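Local atomic coordinates of putative transcriptional regulator (Bacillus cytotoxicus NVH 391-98, PDB entry 3K4H), a protein that probably regulates transcription as a LacI-family DNA-binding protein and binds a glucose-containing glycan in the cleft between its two lobes. Residues 52-57 with 81-86; 109-114 with 252-257; 184-187 with 192-195; 199-204 with 231-236. All blocks are in the same frame, centred on the assembly; numbering follows the deposited sequence.

The chain first builds a lobe around a parallel sheet. There, contact 1 closes a short loop that includes strand 72-75, joining the starts of helices 54-66 and 83-90. Contact 2 opens at strand 110-112 and closes only at helix 247-264, after the chain has left this lobe and come back. Contacts 3 and 4 both fall within that long excursion, one after the other, and no contacts cross. Contact 3 ties the end of helix 176-187 to the loop before strand 195-198. Contact 4 joins the start of helix 201-213 to segment 231-236. Contacts 2 and 4 hold glycan-binding residues, on opposite sides of the chain's centre.

Contact 1: 52-57 with 81-86; sequences ETEEEI and NDRIIQ
In Glu54 the chain leaves the helix with CG anti to the backbone N and then bends at chi2 (-79°). This swings the carboxylate across to Arg83, whose own chain bends at chi3 (68°). Arg83 presents NH1 between the two carboxylate oxygens. NH1 donates a hydrogen bond to Glu54 OE1 at 2.9 Å, on the syn lone pair of that oxygen. Glu54 OE2 lies 2.7 Å from Arg83 NH1 and completes the salt bridge. Carboxylate and guanidinium planes are 14° apart, and Glu54 CD lies at the guanidinium edge, in its plane. The groups do not stack. Arg83 also makes a cation-pi contact with Phe58.

Deeper in, next to this polar pair, is a small apolar contact. Ile84 CD1 stands 4.3 Å from Ile57 CG2 and 4.1 Å from Ile57 O.

Both helices begin here, and both starts are capped. Thr53 and Glu56 form a capping box: Glu56 N donates to Thr53 OG1 at 2.9 Å, and Thr53 N donates to Glu56 OE1 at 3.1 Å. At the other helix, Asp82 OD2 takes a weak bond from Ile84 N.

The salt bridge lies at the surface, while Ile84 is buried and reaches Phe58 and Val61 of helix 54-66 and Leu75 of strand 72-75. The contact thus joins two neighbouring helices over the parallel sheet, helix 54-66 leading into strand 72-75 and helix 83-90 leading out of it.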
loop_
_atom_site.group_PDB
_atom_site.type_symbol
_atom_site.label_atom_id
_atom_site.label_comp_id
_atom_site.label_asym_id
_atom_site.label_seq_id
_atom_site.Cartn_x
_atom_site.Cartn_y
_atom_site.Cartn_z
ATOM N N GLU A 52 -9.218 24.776 19.544
ATOM C CA GLU A 52 -9.198 23.571 20.328
ATOM C C GLU A 52 -10.248 22.495 20.223
ATOM O O GLU A 52 -9.973 21.327 20.279
ATOM C CB GLU A 52 -8.964 23.974 21.760
ATOM C CG GLU A 52 -7.727 24.799 21.849
ATOM C CD GLU A 52 -7.606 25.535 23.100
ATOM O OE1 GLU A 52 -8.588 25.610 23.825
ATOM O OE2 GLU A 52 -6.520 26.039 23.375
ATOM N N THR A 53 -11.475 22.936 20.151
ATOM C CA THR A 53 -12.624 22.077 20.074
ATOM C C THR A 53 -12.989 21.571 18.735
ATOM O O THR A 53 -12.651 22.138 17.768
ATOM C CB THR A 53 -13.798 22.621 20.776
ATOM O OG1 THR A 53 -14.646 23.182 19.803
ATOM C CG2 THR A 53 -13.383 23.690 21.657
ATOM N N GLU A 54 -13.729 20.508 18.668
ATOM C CA GLU A 54 -14.060 19.992 17.384
ATOM C C GLU A 54 -14.859 20.993 16.610
ATOM O O GLU A 54 -14.683 21.157 15.441
ATOM C CB GLU A 54 -14.890 18.761 17.579
ATOM C CG GLU A 54 -15.141 18.004 16.349
ATOM C CD GLU A 54 -16.207 18.605 15.525
ATOM O OE1 GLU A 54 -16.651 17.978 14.568
ATOM O OE2 GLU A 54 -16.599 19.718 15.835
ATOM N N GLU A 55 -15.776 21.659 17.254
ATOM C CA GLU A 55 -16.519 22.673 16.592
ATOM C C GLU A 55 -15.602 23.779 16.209
ATOM O O GLU A 55 -15.635 24.273 15.128
ATOM C CB GLU A 55 -17.523 23.187 17.570
ATOM C CG GLU A 55 -18.589 24.017 16.981
ATOM C CD GLU A 55 -19.229 24.895 17.994
ATOM O OE1 GLU A 55 -19.620 25.998 17.642
ATOM O OE2 GLU A 55 -19.334 24.494 19.151
ATOM N N GLU A 56 -14.701 24.142 17.078
ATOM C CA GLU A 56 -13.778 25.190 16.760
ATOM C C GLU A 56 -12.876 24.880 15.600
ATOM O O GLU A 56 -12.505 25.744 14.888
ATOM C CB GLU A 56 -12.985 25.566 17.981
ATOM C CG GLU A 56 -13.840 26.033 19.075
ATOM C CD GLU A 56 -13.070 26.378 20.276
ATOM O OE1 GLU A 56 -11.912 26.050 20.320
ATOM O OE2 GLU A 56 -13.609 26.956 21.203
ATOM N N ILE A 57 -12.460 23.650 15.456
ATOM C CA ILE A 57 -11.610 23.267 14.344
ATOM C C ILE A 57 -12.387 23.316 13.026
ATOM O O ILE A 57 -11.839 23.695 11.980
ATOM C CB ILE A 57 -11.008 21.875 14.556
ATOM C CG1 ILE A 57 -9.990 21.915 15.680
ATOM C CG2 ILE A 57 -10.286 21.404 13.325
ATOM C CD1 ILE A 57 -9.409 20.577 16.017
ATOM N N ASN A 81 -15.952 9.618 9.425
ATOM C CA ASN A 81 -17.018 10.651 9.473
ATOM C C ASN A 81 -16.454 12.020 9.815
ATOM O O ASN A 81 -17.006 12.772 10.638
ATOM C CB ASN A 81 -18.111 10.331 10.516
ATOM C CG ASN A 81 -18.952 9.131 10.151
ATOM O OD1 ASN A 81 -18.957 8.674 8.999
ATOM N ND2 ASN A 81 -19.681 8.607 11.144
ATOM N N ASP A 82 -15.327 12.347 9.229
ATOM C CA ASP A 82 -14.819 13.655 9.456
ATOM C C ASP A 82 -15.764 14.603 8.697
ATOM O O ASP A 82 -15.893 14.521 7.458
ATOM C CB ASP A 82 -13.387 13.736 8.948
ATOM C CG ASP A 82 -12.608 14.854 9.576
ATOM O OD1 ASP A 82 -11.413 14.940 9.246
ATOM O OD2 ASP A 82 -13.153 15.616 10.412
ATOM N N ARG A 83 -16.462 15.456 9.445
ATOM C CA ARG A 83 -17.185 16.547 8.834
ATOM C C ARG A 83 -16.218 17.337 7.947
ATOM O O ARG A 83 -16.599 17.754 6.846
ATOM C CB ARG A 83 -17.766 17.519 9.872
ATOM C CG ARG A 83 -18.685 16.964 10.909
ATOM C CD ARG A 83 -18.584 17.820 12.151
ATOM N NE ARG A 83 -19.149 19.141 11.903
ATOM C CZ ARG A 83 -19.058 20.206 12.701
ATOM N NH1 ARG A 83 -18.405 20.167 13.851
ATOM N NH2 ARG A 83 -19.634 21.333 12.329
ATOM N N ILE A 84 -14.986 17.568 8.421
ATOM C CA ILE A 84 -14.056 18.422 7.672
ATOM C C ILE A 84 -13.981 17.967 6.223
ATOM O O ILE A 84 -14.096 18.785 5.304
ATOM C CB ILE A 84 -12.626 18.473 8.263
ATOM C CG1 ILE A 84 -12.614 18.797 9.765
ATOM C CG2 ILE A 84 -11.785 19.503 7.528
ATOM C CD1 ILE A 84 -12.860 20.199 10.081
ATOM N N ILE A 85 -13.805 16.658 6.030
ATOM C CA ILE A 85 -13.766 16.067 4.695
ATOM C C ILE A 85 -15.093 16.211 3.958
ATOM O O ILE A 85 -15.073 16.553 2.776
ATOM C CB ILE A 85 -13.372 14.584 4.705
ATOM C CG1 ILE A 85 -11.960 14.413 5.242
ATOM C CG2 ILE A 85 -13.443 13.980 3.270
ATOM C CD1 ILE A 85 -11.500 12.950 5.235
ATOM N N GLN A 86 -16.229 15.948 4.622
ATOM C CA GLN A 86 -17.541 16.145 3.979
ATOM C C GLN A 86 -17.614 17.563 3.451
ATOM O O GLN A 86 -18.102 17.791 2.349
ATOM C CB GLN A 86 -18.750 15.865 4.907
ATOM C CG GLN A 86 -19.511 14.523 4.696
ATOM C CD GLN A 86 -19.913 14.201 3.219
ATOM O OE1 GLN A 86 -19.386 13.246 2.614
ATOM N NE2 GLN A 86 -20.849 14.983 2.652
#

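Contact 2: 109-114 with 252-257; sequences TYVDND and YEAAKA. With GLC (alpha-D-glucopyranose), chain C.
This is a buried apolar contact between a sheet strand and a helix that covers the sheet, and its weight falls on Val111. The valine points from strand 110-112 at helix 247-264. Its CG2 is anti to the carbonyl carbon and meets the helix backbone, 3.6 Å from Ala254 CA. The methyl of Ala254 also touches it, with Ala254 CB 3.9 Å from Val111 CG2. The small alanine lets the strand come close: the CA atoms of Val111 and Ala254 are 5.8 Å apart. Val111 CG1 reaches Glu253 CB more loosely, at 4.5 Å.

The fold is the two-lobed periplasmic-binding-protein type, in which the chain crosses between lobes three times. Segment 109-114 leads into the first crossing. Asn113 ND2 bonds Val245 O and Ile274 O, near the other two crossings, and so probably ties together the three connections of the hinge, as in this family.

Asp112 follows Val111 and serves the glycan. The O4 hydroxyl of the chain C glucose donates to Asp112 OD1 at 3.0 Å. The O6 hydroxyl bonds Asn113 OD1, though the modelled distance is too short to be trusted. Ile98 O, Leu76 O and Asn115 ND2 also bond this sugar.

The helix has a second role away from the strand. Glu253 pairs with Lys270 of the second subunit, and Lys256 with Asp260 of the second subunit.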
loop_
_atom_site.group_PDB
_atom_site.type_symbol
_atom_site.label_atom_id
_atom_site.label_comp_id
_atom_site.label_asym_id
_atom_site.label_seq_id
_atom_site.Cartn_x
_atom_site.Cartn_y
_atom_site.Cartn_z
ATOM N N THR A 109 -6.995 11.918 -2.492
ATOM C CA THR A 109 -5.567 11.678 -2.588
ATOM C C THR A 109 -4.926 11.680 -1.231
ATOM O O THR A 109 -5.074 12.591 -0.499
ATOM C CB THR A 109 -4.907 12.758 -3.335
ATOM O OG1 THR A 109 -5.674 13.025 -4.492
ATOM C CG2 THR A 109 -3.590 12.323 -3.753
ATOM N N TYR A 110 -4.214 10.634 -0.897
ATOM C CA TYR A 110 -3.684 10.513 0.411
ATOM C C TYR A 110 -2.303 9.940 0.472
ATOM O O TYR A 110 -1.890 9.322 -0.430
ATOM C CB TYR A 110 -4.661 9.753 1.265
ATOM C CG TYR A 110 -4.724 8.309 1.005
ATOM C CD1 TYR A 110 -3.831 7.471 1.568
ATOM C CD2 TYR A 110 -5.706 7.773 0.236
ATOM C CE1 TYR A 110 -3.888 6.172 1.357
ATOM C CE2 TYR A 110 -5.766 6.463 0.014
ATOM C CZ TYR A 110 -4.852 5.661 0.577
ATOM O OH TYR A 110 -4.899 4.322 0.368
ATOM N N VAL A 111 -1.589 10.215 1.547
ATOM C CA VAL A 111 -0.259 9.713 1.810
ATOM C C VAL A 111 -0.287 8.873 3.062
ATOM O O VAL A 111 -0.930 9.218 3.979
ATOM C CB VAL A 111 0.680 10.823 2.022
ATOM C CG1 VAL A 111 1.998 10.315 2.126
ATOM C CG2 VAL A 111 0.621 11.707 0.916
ATOM N N ASP A 112 0.322 7.712 3.062
ATOM C CA ASP A 112 0.216 6.842 4.201
ATOM C C ASP A 112 1.336 5.881 4.249
ATOM O O ASP A 112 2.078 5.827 3.362
ATOM C CB ASP A 112 -1.088 6.106 4.141
ATOM C CG ASP A 112 -1.483 5.526 5.428
ATOM O OD1 ASP A 112 -0.959 5.924 6.441
ATOM O OD2 ASP A 112 -2.335 4.666 5.433
ATOM N N ASN A 113 1.505 5.180 5.340
ATOM C CA ASN A 113 2.364 4.033 5.368
ATOM C C ASN A 113 1.508 2.812 5.253
ATOM O O ASN A 113 0.368 2.876 5.509
ATOM C CB ASN A 113 3.076 3.895 6.670
ATOM C CG ASN A 113 3.642 5.124 7.147
ATOM O OD1 ASN A 113 3.065 5.790 7.940
ATOM N ND2 ASN A 113 4.823 5.395 6.753
ATOM N N ASP A 114 2.051 1.683 4.877
ATOM C CA ASP A 114 1.232 0.482 4.832
ATOM C C ASP A 114 1.117 -0.069 6.239
ATOM O O ASP A 114 1.753 -1.085 6.591
ATOM C CB ASP A 114 1.828 -0.558 3.897
ATOM C CG ASP A 114 0.949 -1.777 3.748
ATOM O OD1 ASP A 114 1.349 -2.691 3.017
ATOM O OD2 ASP A 114 -0.133 -1.835 4.371
ATOM N N TYR A 252 6.422 15.679 3.477
ATOM C CA TYR A 252 6.997 16.280 2.301
ATOM C C TYR A 252 6.158 15.843 1.126
ATOM O O TYR A 252 5.667 16.662 0.341
ATOM C CB TYR A 252 8.401 15.746 2.154
ATOM C CG TYR A 252 9.215 16.356 1.049
ATOM C CD1 TYR A 252 10.101 17.394 1.319
ATOM C CD2 TYR A 252 9.135 15.879 -0.260
ATOM C CE1 TYR A 252 10.883 17.957 0.312
ATOM C CE2 TYR A 252 9.899 16.453 -1.276
ATOM C CZ TYR A 252 10.775 17.483 -0.971
ATOM O OH TYR A 252 11.566 18.048 -1.929
ATOM N N GLU A 253 5.977 14.533 1.034
ATOM C CA GLU A 253 5.171 13.953 0.004
ATOM C C GLU A 253 3.695 14.407 0.058
ATOM O O GLU A 253 3.090 14.637 -0.986
ATOM C CB GLU A 253 5.327 12.429 -0.000
ATOM C CG GLU A 253 5.482 11.879 -1.431
ATOM C CD GLU A 253 6.806 12.252 -2.077
ATOM O OE1 GLU A 253 7.836 12.236 -1.374
ATOM O OE2 GLU A 253 6.832 12.556 -3.288
ATOM N N ALA A 254 3.123 14.592 1.246
ATOM C CA ALA A 254 1.756 15.121 1.288
ATOM C C ALA A 254 1.675 16.486 0.598
ATOM O O ALA A 254 0.851 16.663 -0.298
ATOM C CB ALA A 254 1.238 15.191 2.653
ATOM N N ALA A 255 2.577 17.409 0.958
ATOM C CA ALA A 255 2.601 18.768 0.393
ATOM C C ALA A 255 2.840 18.775 -1.112
ATOM O O ALA A 255 2.224 19.551 -1.850
ATOM C CB ALA A 255 3.634 19.611 1.092
ATOM N N LYS A 256 3.737 17.908 -1.567
ATOM C CA LYS A 256 4.038 17.785 -2.990
ATOM C C LYS A 256 2.805 17.308 -3.749
ATOM O O LYS A 256 2.545 17.750 -4.855
ATOM C CB LYS A 256 5.192 16.814 -3.186
ATOM C CG LYS A 256 5.696 16.668 -4.586
ATOM C CD LYS A 256 6.733 15.608 -4.634
ATOM C CE LYS A 256 7.701 15.961 -5.693
ATOM N NZ LYS A 256 8.696 14.889 -5.783
ATOM N N ALA A 257 2.033 16.422 -3.128
ATOM C CA ALA A 257 0.802 15.933 -3.742
ATOM C C ALA A 257 -0.267 17.023 -3.787
ATOM O O ALA A 257 -0.998 17.115 -4.757
ATOM C CB ALA A 257 0.281 14.686 -3.019
HETATM C C1 GLC C . -0.433 10.069 11.113
HETATM C C2 GLC C . -1.760 10.386 10.455
HETATM C C3 GLC C . -2.403 9.055 10.106
HETATM C C4 GLC C . -1.490 8.240 9.171
HETATM C C5 GLC C . -0.105 8.109 9.759
HETATM C C6 GLC C . 0.798 7.459 8.740
HETATM O O2 GLC C . -2.562 11.090 11.375
HETATM O O3 GLC C . -3.689 9.340 9.603
HETATM O O4 GLC C . -1.893 6.910 9.087
HETATM O O5 GLC C . 0.395 9.370 10.192
HETATM O O6 GLC C . 1.074 6.175 9.232
#

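Contact 3: 184-187 with 192-195; sequences EELM and PPTA
Leu186 and Pro193 meet side chain to side chain, crossing at about a right angle. Leu186 CD2 touches the proline ring 3.9 Å from Pro193 CG, and Leu186 CB lies 4.0 Å from Pro193 CD. The neighbouring ring meets the backbone: Pro192 CB is 3.4 Å from Leu186 O. Residue 187 is selenomethionine. The side chain of Met187 sets out away from 192-195, but bends at chi2 (29°) and again at chi3. The methyl is thereby turned back, with Met187 CE 4.1 Å from Pro192 CB and 3.9 Å from Pro193 O. No hydrogen bond links the two segments.

Further out, Leu186 rests on Ala135 and Ile137 of strand 134-138 and on Leu170 of strand 169-171. Pro193 shares Ala135 and also touches Tyr168. Met187 packs against Phe216 and Val222. The loop is anchored just beyond the prolines, where Thr194 OG1 bonds His131 ND1.

The two prolines thus lie against the C-terminal part of helix 176-187, where the chain turns back into the mixed sheet. This is the helix-to-strand loop of a beta-alpha-beta crossover, from strand 169-171 through the helix to strand 195-198, passing over strand 134-138.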
loop_
_atom_site.group_PDB
_atom_site.type_symbol
_atom_site.label_atom_id
_atom_site.label_comp_id
_atom_site.label_asym_id
_atom_site.label_seq_id
_atom_site.Cartn_x
_atom_site.Cartn_y
_atom_site.Cartn_z
ATOM N N GLU A 184 -1.768 -0.553 33.976
ATOM C CA GLU A 184 -2.617 -0.887 35.121
ATOM C C GLU A 184 -3.648 -1.945 34.721
ATOM O O GLU A 184 -3.769 -2.971 35.365
ATOM C CB GLU A 184 -3.313 0.358 35.667
ATOM C CG GLU A 184 -3.924 0.145 37.019
ATOM C CD GLU A 184 -2.902 0.260 38.111
ATOM O OE1 GLU A 184 -1.869 0.925 37.882
ATOM O OE2 GLU A 184 -3.120 -0.310 39.205
ATOM N N GLU A 185 -4.375 -1.678 33.640
ATOM C CA GLU A 185 -5.369 -2.590 33.124
ATOM C C GLU A 185 -4.783 -3.949 32.755
ATOM O O GLU A 185 -5.268 -4.987 33.191
ATOM C CB GLU A 185 -6.010 -1.972 31.897
ATOM C CG GLU A 185 -7.333 -1.313 32.139
ATOM C CD GLU A 185 -8.315 -1.610 31.021
ATOM O OE1 GLU A 185 -7.873 -1.952 29.904
ATOM O OE2 GLU A 185 -9.536 -1.503 31.261
ATOM N N LEU A 186 -3.741 -3.932 31.938
ATOM C CA LEU A 186 -3.172 -5.158 31.407
ATOM C C LEU A 186 -2.495 -6.003 32.475
ATOM O O LEU A 186 -2.813 -7.185 32.652
ATOM C CB LEU A 186 -2.202 -4.840 30.285
ATOM C CG LEU A 186 -2.828 -4.468 28.944
ATOM C CD1 LEU A 186 -1.738 -3.965 28.048
ATOM C CD2 LEU A 186 -3.545 -5.666 28.340
HETATM N N MSE A 187 -1.577 -5.386 33.201
HETATM C CA MSE A 187 -0.874 -6.070 34.273
HETATM C C MSE A 187 -1.800 -6.443 35.442
HETATM O O MSE A 187 -1.429 -7.238 36.300
HETATM C CB MSE A 187 0.326 -5.238 34.715
HETATM C CG MSE A 187 1.640 -5.687 34.106
HETATM SE SE MSE A 187 1.602 -6.556 32.335
HETATM C CE MSE A 187 2.776 -8.049 32.839
ATOM N N PRO A 192 -2.149 -11.846 32.202
ATOM C CA PRO A 192 -1.714 -10.668 31.434
ATOM C C PRO A 192 -0.950 -11.023 30.162
ATOM O O PRO A 192 -0.627 -12.194 29.946
ATOM C CB PRO A 192 -0.811 -9.901 32.427
ATOM C CG PRO A 192 -1.205 -10.394 33.758
ATOM C CD PRO A 192 -1.519 -11.862 33.536
ATOM N N PRO A 193 -0.662 -10.025 29.313
ATOM C CA PRO A 193 0.106 -10.342 28.122
ATOM C C PRO A 193 1.578 -10.414 28.447
ATOM O O PRO A 193 2.005 -9.842 29.445
ATOM C CB PRO A 193 -0.147 -9.125 27.228
ATOM C CG PRO A 193 -0.413 -7.986 28.178
ATOM C CD PRO A 193 -1.061 -8.598 29.372
ATOM N N THR A 194 2.358 -11.087 27.611
ATOM C CA THR A 194 3.820 -11.029 27.745
ATOM C C THR A 194 4.488 -10.083 26.724
ATOM O O THR A 194 5.605 -9.658 26.912
ATOM C CB THR A 194 4.464 -12.428 27.673
ATOM O OG1 THR A 194 4.316 -12.963 26.361
ATOM C CG2 THR A 194 3.821 -13.370 28.637
ATOM N N ALA A 195 3.809 -9.770 25.631
ATOM C CA ALA A 195 4.295 -8.747 24.704
ATOM C C ALA A 195 3.178 -7.718 24.514
ATOM O O ALA A 195 1.992 -8.033 24.743
ATOM C CB ALA A 195 4.729 -9.362 23.361
#

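Contact 4: 199-204 with 231-236. With GLC (alpha-D-glucopyranose), chain B.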
loop_
_atom_site.group_PDB
_atom_site.type_symbol
_atom_site.label_atom_id
_atom_site.label_comp_id
_atom_site.label_asym_id
_atom_site.label_seq_id
_atom_site.Cartn_x
_atom_site.Cartn_y
_atom_site.Cartn_z
ATOM N N THR A 199 0.751 1.719 19.487
ATOM C CA THR A 199 0.609 2.364 18.180
ATOM C C THR A 199 1.273 3.746 18.132
ATOM O O THR A 199 1.299 4.369 17.080
ATOM C CB THR A 199 -0.850 2.491 17.788
ATOM O OG1 THR A 199 -1.557 3.158 18.839
ATOM C CG2 THR A 199 -1.464 1.120 17.567
ATOM N N ASP A 200 1.846 4.183 19.261
ATOM C CA ASP A 200 2.529 5.468 19.370
ATOM C C ASP A 200 3.601 5.476 20.481
ATOM O O ASP A 200 3.327 5.077 21.612
ATOM C CB ASP A 200 1.486 6.554 19.652
ATOM C CG ASP A 200 2.075 7.947 19.682
ATOM O OD1 ASP A 200 1.711 8.716 18.781
ATOM O OD2 ASP A 200 2.885 8.287 20.583
ATOM N N ASP A 201 4.796 5.978 20.171
ATOM C CA ASP A 201 5.897 6.088 21.136
ATOM C C ASP A 201 5.528 6.730 22.469
ATOM O O ASP A 201 6.059 6.338 23.502
ATOM C CB ASP A 201 7.092 6.810 20.511
ATOM C CG ASP A 201 7.937 5.886 19.635
ATOM O OD1 ASP A 201 7.570 4.709 19.500
ATOM O OD2 ASP A 201 8.974 6.301 19.081
ATOM N N LEU A 202 4.629 7.711 22.467
ATOM C CA LEU A 202 4.207 8.313 23.735
ATOM C C LEU A 202 3.669 7.253 24.666
ATOM O O LEU A 202 3.989 7.253 25.854
ATOM C CB LEU A 202 3.166 9.411 23.548
ATOM C CG LEU A 202 3.808 10.753 23.194
ATOM C CD1 LEU A 202 2.757 11.872 23.145
ATOM C CD2 LEU A 202 5.009 11.093 24.123
ATOM N N ILE A 203 2.860 6.358 24.105
ATOM C CA ILE A 203 2.232 5.279 24.837
ATOM C C ILE A 203 3.294 4.244 25.206
ATOM O O ILE A 203 3.247 3.662 26.275
ATOM C CB ILE A 203 1.137 4.610 23.986
ATOM C CG1 ILE A 203 0.191 5.677 23.413
ATOM C CG2 ILE A 203 0.370 3.581 24.810
ATOM C CD1 ILE A 203 -0.865 5.156 22.447
ATOM N N GLY A 204 4.252 4.027 24.309
ATOM C CA GLY A 204 5.361 3.117 24.550
ATOM C C GLY A 204 6.146 3.595 25.744
ATOM O O GLY A 204 6.482 2.820 26.643
ATOM N N LEU A 231 12.451 10.725 18.963
ATOM C CA LEU A 231 13.790 10.853 19.413
ATOM C C LEU A 231 13.833 10.331 20.789
ATOM O O LEU A 231 14.812 9.847 21.234
ATOM C CB LEU A 231 14.137 12.308 19.456
ATOM C CG LEU A 231 15.442 12.639 20.130
ATOM C CD1 LEU A 231 16.514 12.451 19.145
ATOM C CD2 LEU A 231 15.438 14.032 20.592
ATOM N N LEU A 232 12.762 10.476 21.499
ATOM C CA LEU A 232 12.723 9.992 22.875
ATOM C C LEU A 232 12.854 8.474 22.961
ATOM O O LEU A 232 13.381 7.941 23.933
ATOM C CB LEU A 232 11.434 10.447 23.557
ATOM C CG LEU A 232 11.249 11.928 23.909
ATOM C CD1 LEU A 232 9.758 12.365 23.835
ATOM C CD2 LEU A 232 11.861 12.218 25.274
ATOM N N SER A 233 12.381 7.782 21.938
ATOM C CA SER A 233 12.470 6.337 21.931
ATOM C C SER A 233 13.920 5.850 21.881
ATOM O O SER A 233 14.196 4.747 22.332
ATOM C CB SER A 233 11.654 5.735 20.780
ATOM O OG SER A 233 12.312 5.904 19.529
ATOM N N GLU A 234 14.830 6.662 21.341
ATOM C CA GLU A 234 16.239 6.278 21.156
ATOM C C GLU A 234 16.996 6.208 22.474
ATOM O O GLU A 234 17.962 5.455 22.630
ATOM C CB GLU A 234 16.944 7.258 20.220
ATOM C CG GLU A 234 16.662 6.996 18.754
ATOM C CD GLU A 234 17.147 8.110 17.833
ATOM O OE1 GLU A 234 18.379 8.293 17.711
ATOM O OE2 GLU A 234 16.291 8.788 17.212
ATOM N N ILE A 235 16.490 6.965 23.434
ATOM C CA ILE A 235 17.196 7.287 24.661
ATOM C C ILE A 235 16.468 6.766 25.909
ATOM O O ILE A 235 16.933 6.965 27.044
ATOM C CB ILE A 235 17.431 8.823 24.687
ATOM C CG1 ILE A 235 18.897 9.143 24.958
ATOM C CG2 ILE A 235 16.351 9.605 25.461
ATOM C CD1 ILE A 235 19.718 9.212 23.664
ATOM N N ALA A 236 15.382 6.076 25.676
ATOM C CA ALA A 236 14.603 5.521 26.721
ATOM C C ALA A 236 15.436 4.448 27.267
ATOM O O ALA A 236 16.279 3.939 26.598
ATOM C CB ALA A 236 13.401 4.947 26.171
HETATM C C1 GLC B . 0.401 9.800 16.298
HETATM C C2 GLC B . -0.443 10.873 15.629
HETATM C C3 GLC B . -1.211 10.272 14.474
HETATM C C4 GLC B . -0.165 9.746 13.508
HETATM C C5 GLC B . 0.561 8.569 14.161
HETATM C C6 GLC B . 1.692 8.064 13.246
HETATM O O1 GLC B . -0.433 8.990 17.084
HETATM O O2 GLC B . -1.356 11.396 16.563
HETATM O O3 GLC B . -2.059 11.248 13.901
HETATM O O4 GLC B . -0.738 9.328 12.288
HETATM O O5 GLC B . 1.112 8.951 15.408
HETATM O O6 GLC B . 1.960 6.691 13.421
#
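The carboxylate of Asp201 is the flat group that meets the other segment. Ser233 CB approaches Asp201 OD2 at 3.2 Å from well above the carboxylate plane. Ser233 OG is tilted out of the plane on the same side. No hydrogen bond joins the two segments; their polar ends meet at a shared neighbour instead. Asp201 OD2 accepts from Ala230 N, while Ser233 OG bonds Ala230 O and Arg281 NH1. Asp201 OD1 bonds Thr242 OG1. Both side chains are buried, and these bonds satisfy their polar atoms.

A second carboxylate, that of Asp200, faces the glycan. With chi1 at -176° the carboxylate sits between the helix start and the sugar, and its two oxygens have different partners. Asp200 OD2 is the N-cap acceptor of the helix: Leu202 N donates to it at 2.6 Å, nearly along the C-O axis. Asp200 OD1 accepts from the O1 hydroxyl of the chain B glucose at 2.7 Å and also bonds Asn25 ND2. The capping bond, with that from Asn25, probably holds the carboxylate in place for the sugar. Asn228 ND2 and Arg149 NH1 also bond this glucose.

Thr199 and Asp200 follow strand 195-198, a strand of the mixed sheet, and lead into helix 201-213. Segment 231-236, mostly a weakly bonded helix (about 231-235) after strand 223-227, lies beside the start of that helix, with Leu232 and Ala236 touching Leu205.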